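Local coordinates for nitrate reductase (Ulva prolifera, PDB 5YLY), which uses its FAD-bound cytochrome b5 reductase domain in nitrate assimilation, probably passing electrons from NADH toward the reduction of nitrate to nitrite, at residues 51-56 against 100-105. Numbering follows the deposited sequence.
With FAD (flavin-adenine dinucleotide), chain C.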
ATOM      1  N   PHE A  51      -3.610  -7.350  11.948  1.00 20.88           N
ATOM      2  CA  PHE A  51      -4.935  -7.434  12.556  1.00 20.86           C
ATOM      3  C   PHE A  51      -5.802  -8.210  11.588  1.00 24.53           C
ATOM      4  O   PHE A  51      -5.952  -7.794  10.438  1.00 22.62           O
ATOM      5  CB  PHE A  51      -5.531  -6.026  12.769  1.00 21.96           C
ATOM      6  CG  PHE A  51      -4.742  -5.205  13.748  1.00 22.63           C
ATOM      7  CD1 PHE A  51      -5.009  -5.279  15.112  1.00 24.28           C
ATOM      8  CD2 PHE A  51      -3.685  -4.408  13.317  1.00 22.33           C
ATOM      9  CE1 PHE A  51      -4.258  -4.529  16.024  1.00 25.67           C
ATOM     10  CE2 PHE A  51      -2.913  -3.682  14.225  1.00 23.95           C
ATOM     11  CZ  PHE A  51      -3.201  -3.750  15.580  1.00 26.39           C
ATOM     12  N   ARG A  52      -6.382  -9.326  12.048  1.00 20.19           N
ATOM     13  CA  ARG A  52      -7.223 -10.125  11.171  1.00 20.43           C
ATOM     14  C   ARG A  52      -8.650  -9.896  11.575  1.00 25.01           C
ATOM     15  O   ARG A  52      -9.035 -10.270  12.685  1.00 25.14           O
ATOM     16  CB  ARG A  52      -6.843 -11.621  11.265  1.00 21.39           C
ATOM     17  CG  ARG A  52      -7.707 -12.505  10.333  1.00 22.80           C
ATOM     18  CD  ARG A  52      -7.003 -13.837  10.022  1.00 24.51           C
ATOM     19  NE  ARG A  52      -5.759 -13.601   9.271  1.00 22.88           N
ATOM     20  CZ  ARG A  52      -4.574 -14.143   9.551  1.00 24.89           C
ATOM     21  NH1 ARG A  52      -4.450 -15.012  10.551  1.00 23.81           N
ATOM     22  NH2 ARG A  52      -3.509 -13.845   8.809  1.00 20.91           N
ATOM     23  N   PHE A  53      -9.430  -9.244  10.705  1.00 23.27           N
ATOM     24  CA  PHE A  53     -10.812  -8.879  10.988  1.00 21.89           C
ATOM     25  C   PHE A  53     -11.756  -9.769  10.242  1.00 26.67           C
ATOM     26  O   PHE A  53     -11.602  -9.961   9.038  1.00 24.81           O
ATOM     27  CB  PHE A  53     -11.101  -7.397  10.617  1.00 23.41           C
ATOM     28  CG  PHE A  53     -10.554  -6.397  11.600  1.00 23.87           C
ATOM     29  CD1 PHE A  53     -11.241  -6.106  12.777  1.00 26.74           C
ATOM     30  CD2 PHE A  53      -9.342  -5.758  11.361  1.00 25.97           C
ATOM     31  CE1 PHE A  53     -10.737  -5.171  13.682  1.00 26.84           C
ATOM     32  CE2 PHE A  53      -8.852  -4.809  12.262  1.00 27.66           C
ATOM     33  CZ  PHE A  53      -9.559  -4.516  13.407  1.00 26.02           C
ATOM     34  N   GLY A  54     -12.768 -10.260  10.944  1.00 26.60           N
ATOM     35  CA  GLY A  54     -13.768 -11.107  10.308  1.00 26.78           C
ATOM     36  C   GLY A  54     -14.810 -10.294   9.578  1.00 31.81           C
ATOM     37  O   GLY A  54     -15.091  -9.153   9.950  1.00 31.73           O
ATOM     38  N   LEU A  55     -15.354 -10.861   8.502  1.00 27.55           N
ATOM     39  CA  LEU A  55     -16.460 -10.253   7.760  1.00 28.07           C
ATOM     40  C   LEU A  55     -17.777 -10.704   8.422  1.00 33.12           C
ATOM     41  O   LEU A  55     -17.725 -11.184   9.548  1.00 35.17           O
ATOM     42  CB  LEU A  55     -16.363 -10.617   6.256  1.00 27.52           C
ATOM     43  CG  LEU A  55     -15.026 -10.157   5.588  1.00 30.06           C
ATOM     44  CD1 LEU A  55     -15.011 -10.433   4.084  1.00 31.57           C
ATOM     45  CD2 LEU A  55     -14.736  -8.693   5.844  1.00 33.62           C
ATOM     46  N   GLU A  56     -18.942 -10.513   7.776  1.00 31.91           N
ATOM     47  CA  GLU A  56     -20.234 -10.877   8.382  1.00 34.55           C
ATOM     48  C   GLU A  56     -20.362 -12.385   8.555  1.00 41.50           C
ATOM     49  O   GLU A  56     -21.024 -12.840   9.478  1.00 42.59           O
ATOM     50  CB  GLU A  56     -21.402 -10.327   7.555  1.00 37.32           C
ATOM     51  CG  GLU A  56     -21.416  -8.817   7.447  1.00 42.31           C
ATOM     52  CD  GLU A  56     -22.600  -8.270   6.679  1.00 64.87           C
ATOM     53  OE1 GLU A  56     -22.578  -8.317   5.430  1.00 46.91           O
ATOM     54  OE2 GLU A  56     -23.584  -7.849   7.324  1.00 60.34           O
ATOM     55  N   GLY A 100     -14.137 -14.236   3.932  1.00 30.61           N
ATOM     56  CA  GLY A 100     -14.453 -14.310   5.343  1.00 28.74           C
ATOM     57  C   GLY A 100     -13.645 -13.455   6.282  1.00 29.52           C
ATOM     58  O   GLY A 100     -14.028 -13.328   7.441  1.00 29.84           O
ATOM     59  N   HIS A 101     -12.547 -12.829   5.800  1.00 24.61           N
ATOM     60  CA  HIS A 101     -11.758 -11.953   6.654  1.00 23.23           C
ATOM     61  C   HIS A 101     -10.878 -11.083   5.783  1.00 23.33           C
ATOM     62  O   HIS A 101     -10.702 -11.377   4.601  1.00 24.52           O
ATOM     63  CB  HIS A 101     -10.891 -12.778   7.675  1.00 24.95           C
ATOM     64  CG  HIS A 101      -9.724 -13.524   7.079  1.00 25.91           C
ATOM     65  ND1 HIS A 101      -9.840 -14.835   6.676  1.00 27.48           N
ATOM     66  CD2 HIS A 101      -8.453 -13.112   6.852  1.00 25.53           C
ATOM     67  CE1 HIS A 101      -8.643 -15.182   6.220  1.00 26.63           C
ATOM     68  NE2 HIS A 101      -7.781 -14.177   6.306  1.00 25.15           N
ATOM     69  N   PHE A 102     -10.281 -10.056   6.374  1.00 21.65           N
ATOM     70  CA  PHE A 102      -9.223  -9.264   5.753  1.00 20.73           C
ATOM     71  C   PHE A 102      -8.136  -9.067   6.788  1.00 24.32           C
ATOM     72  O   PHE A 102      -8.408  -9.043   8.009  1.00 24.01           O
ATOM     73  CB  PHE A 102      -9.693  -7.924   5.166  1.00 23.30           C
ATOM     74  CG  PHE A 102     -10.256  -6.926   6.156  1.00 23.93           C
ATOM     75  CD1 PHE A 102      -9.426  -6.037   6.818  1.00 26.40           C
ATOM     76  CD2 PHE A 102     -11.616  -6.884   6.427  1.00 26.89           C
ATOM     77  CE1 PHE A 102      -9.949  -5.116   7.748  1.00 27.25           C
ATOM     78  CE2 PHE A 102     -12.147  -5.947   7.325  1.00 27.92           C
ATOM     79  CZ  PHE A 102     -11.320  -5.056   7.972  1.00 26.79           C
ATOM     80  N   ASP A 103      -6.920  -8.872   6.297  1.00 21.88           N
ATOM     81  CA  ASP A 103      -5.767  -8.658   7.166  1.00 20.20           C
ATOM     82  C   ASP A 103      -5.267  -7.260   6.964  1.00 22.80           C
ATOM     83  O   ASP A 103      -5.094  -6.866   5.823  1.00 21.16           O
ATOM     84  CB  ASP A 103      -4.629  -9.606   6.745  1.00 20.96           C
ATOM     85  CG  ASP A 103      -4.856 -11.063   7.042  1.00 23.98           C
ATOM     86  OD1 ASP A 103      -5.911 -11.392   7.634  1.00 21.38           O
ATOM     87  OD2 ASP A 103      -4.009 -11.880   6.635  1.00 23.09           O
ATOM     88  N   LEU A 104      -4.930  -6.558   8.051  1.00 21.84           N
ATOM     89  CA  LEU A 104      -4.335  -5.231   7.954  1.00 22.35           C
ATOM     90  C   LEU A 104      -2.948  -5.369   8.530  1.00 25.90           C
ATOM     91  O   LEU A 104      -2.807  -5.905   9.627  1.00 26.09           O
ATOM     92  CB  LEU A 104      -5.058  -4.174   8.821  1.00 24.26           C
ATOM     93  CG  LEU A 104      -6.504  -3.909   8.586  1.00 30.07           C
ATOM     94  CD1 LEU A 104      -6.955  -2.829   9.576  1.00 29.89           C
ATOM     95  CD2 LEU A 104      -6.769  -3.472   7.100  1.00 30.13           C
ATOM     96  N   VAL A 105      -1.942  -4.832   7.842  1.00 22.07           N
ATOM     97  CA  VAL A 105      -0.588  -4.782   8.406  1.00 22.57           C
ATOM     98  C   VAL A 105      -0.403  -3.323   8.771  1.00 25.66           C
ATOM     99  O   VAL A 105      -0.505  -2.453   7.904  1.00 24.10           O
ATOM    100  CB  VAL A 105       0.454  -5.337   7.402  1.00 24.46           C
ATOM    101  CG1 VAL A 105       1.877  -4.990   7.835  1.00 23.82           C
ATOM    102  CG2 VAL A 105       0.279  -6.837   7.263  1.00 23.80           C
TER
HETATM  103  PA  FAD C1001      -1.568  10.138  13.410  1.00 42.98           P
HETATM  104  O1A FAD C1001      -2.130  10.453  14.745  1.00 44.96           O
HETATM  105  O2A FAD C1001      -2.480  10.464  12.250  1.00 41.68           O
HETATM  106  O5B FAD C1001      -0.132  10.886  13.283  1.00 47.99           O
HETATM  107  C5B FAD C1001       0.222  11.566  12.059  1.00 53.98           C
HETATM  108  C4B FAD C1001       1.619  11.186  11.634  1.00 55.97           C
HETATM  109  O4B FAD C1001       2.569  11.454  12.690  1.00 57.23           O
HETATM  110  C3B FAD C1001       1.841   9.718  11.303  1.00 56.86           C
HETATM  111  O3B FAD C1001       1.331   9.376  10.016  1.00 58.97           O
HETATM  112  C2B FAD C1001       3.364   9.601  11.400  1.00 55.99           C
HETATM  113  O2B FAD C1001       4.012   9.952  10.183  1.00 58.68           O
HETATM  114  C1B FAD C1001       3.704  10.616  12.510  1.00 54.67           C
HETATM  115  N9A FAD C1001       4.061  10.012  13.795  1.00 49.00           N
HETATM  116  C8A FAD C1001       3.313  10.021  14.944  1.00 49.33           C
HETATM  117  N7A FAD C1001       3.860   9.372  15.945  1.00 48.51           N
HETATM  118  C5A FAD C1001       5.049   8.894  15.415  1.00 46.81           C
HETATM  119  C6A FAD C1001       6.066   8.073  15.948  1.00 49.30           C
HETATM  120  N6A FAD C1001       5.960   7.421  17.109  1.00 50.88           N
HETATM  121  N1A FAD C1001       7.138   7.811  15.166  1.00 51.08           N
HETATM  122  C2A FAD C1001       7.161   8.298  13.919  1.00 51.03           C
HETATM  123  N3A FAD C1001       6.237   9.035  13.292  1.00 49.89           N
HETATM  124  C4A FAD C1001       5.198   9.299  14.098  1.00 47.45           C
HETATM  125  N1  FAD C1001      -0.906   2.554   7.409  1.00 26.63           N
HETATM  126  C2  FAD C1001      -0.554   1.293   7.814  1.00 25.22           C
HETATM  127  O2  FAD C1001       0.085   1.126   8.864  1.00 26.42           O
HETATM  128  N3  FAD C1001      -0.925   0.186   7.033  1.00 24.66           N
HETATM  129  C4  FAD C1001      -1.635   0.236   5.836  1.00 23.99           C
HETATM  130  O4  FAD C1001      -1.986  -0.784   5.276  1.00 24.99           O
HETATM  131  C4X FAD C1001      -1.977   1.588   5.398  1.00 25.88           C
HETATM  132  N5  FAD C1001      -2.613   1.730   4.259  1.00 26.54           N
HETATM  133  C5X FAD C1001      -2.902   3.026   3.826  1.00 27.03           C
HETATM  134  C6  FAD C1001      -3.553   3.193   2.595  1.00 28.38           C
HETATM  135  C7  FAD C1001      -3.867   4.466   2.119  1.00 29.66           C
HETATM  136  C7M FAD C1001      -4.539   4.594   0.774  1.00 30.08           C
HETATM  137  C8  FAD C1001      -3.523   5.611   2.887  1.00 30.89           C
HETATM  138  C8M FAD C1001      -3.893   7.008   2.425  1.00 29.57           C
HETATM  139  C9  FAD C1001      -2.856   5.445   4.101  1.00 31.90           C
HETATM  140  C9A FAD C1001      -2.549   4.164   4.580  1.00 27.63           C
HETATM  141  N10 FAD C1001      -1.896   3.959   5.836  1.00 26.48           N
HETATM  142  C10 FAD C1001      -1.573   2.688   6.267  1.00 26.78           C
HETATM  143  C1' FAD C1001      -1.669   5.065   6.783  1.00 25.66           C
HETATM  144  C2' FAD C1001      -2.837   5.267   7.751  1.00 30.57           C
HETATM  145  O2' FAD C1001      -3.954   5.855   7.081  1.00 28.23           O
HETATM  146  C3' FAD C1001      -2.467   6.140   8.950  1.00 31.32           C
HETATM  147  O3' FAD C1001      -2.029   7.417   8.502  1.00 34.11           O
HETATM  148  C4' FAD C1001      -1.447   5.508   9.900  1.00 31.84           C
HETATM  149  O4' FAD C1001      -2.011   4.323  10.463  1.00 30.03           O
HETATM  150  C5' FAD C1001      -1.008   6.430  11.021  1.00 32.87           C
HETATM  151  O5' FAD C1001      -2.180   7.003  11.637  1.00 32.16           O
HETATM  152  P   FAD C1001      -2.220   7.348  13.209  1.00 34.96           P
HETATM  153  O1P FAD C1001      -3.591   7.767  13.578  1.00 33.81           O
HETATM  154  O2P FAD C1001      -1.600   6.230  14.010  1.00 33.65           O
HETATM  155  O3P FAD C1001      -1.223   8.584  13.279  1.00 36.82           O
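Phe-51 pairs with Leu-104 and Phe-53 with Phe-102 as hydrogen-bonded pairs of two antiparallel strands. Each pair is joined by two backbone bonds, and the bond from Phe-53 N to Phe-102 O is 2.9 Å long. Beyond the strand end, Leu-55 N still reaches Gly-100 O at 3.0 Å, from above the carbonyl plane.

On the face away from these four side chains, the non-hydrogen-bonded pair Arg-52 and Asp-103 forms a salt bridge. The arginine binds side-on: NE meets OD1 of Asp-103 at 2.8 Å and NH2 meets OD2 at 3.0 Å. Both oxygens lie near the guanidinium plane, but the carboxylate is turned 45° from it. A bend at chi3 (-64°) helps to bring the guanidinium alongside the acid. CD of Arg-52 also sits over one face of the His-101 ring, 3.9 Å from its centroid. A leucine in place of Arg-52 would probably leave the buried Asp-103 carboxylate without its countercharge.

Phe-51, Phe-53, Phe-102 and Leu-104 line the other face. CB of Phe-53 makes a CH-pi contact over the Phe-102 ring, 3.5 Å from CZ. The two rings are 27° from parallel and too far offset to stack well. CE2 of Phe-53 touches CD1 of Leu-104. From the loop beyond, CD2 of Leu-55 meets the Phe-102 ring edge.

The strands are neighbours in the antiparallel beta-barrel of the FAD-binding domain, as in related reductases. Strand 34-43 flanks strand 48-54, and its Glu-40 also bridges to Arg-52. Phe-102 and Leu-104 reach Met-70 and Ile-72 of strand 69-75. Strand 101-107 continues to the flavin, where Val-105 O accepts a bond from FAD N3.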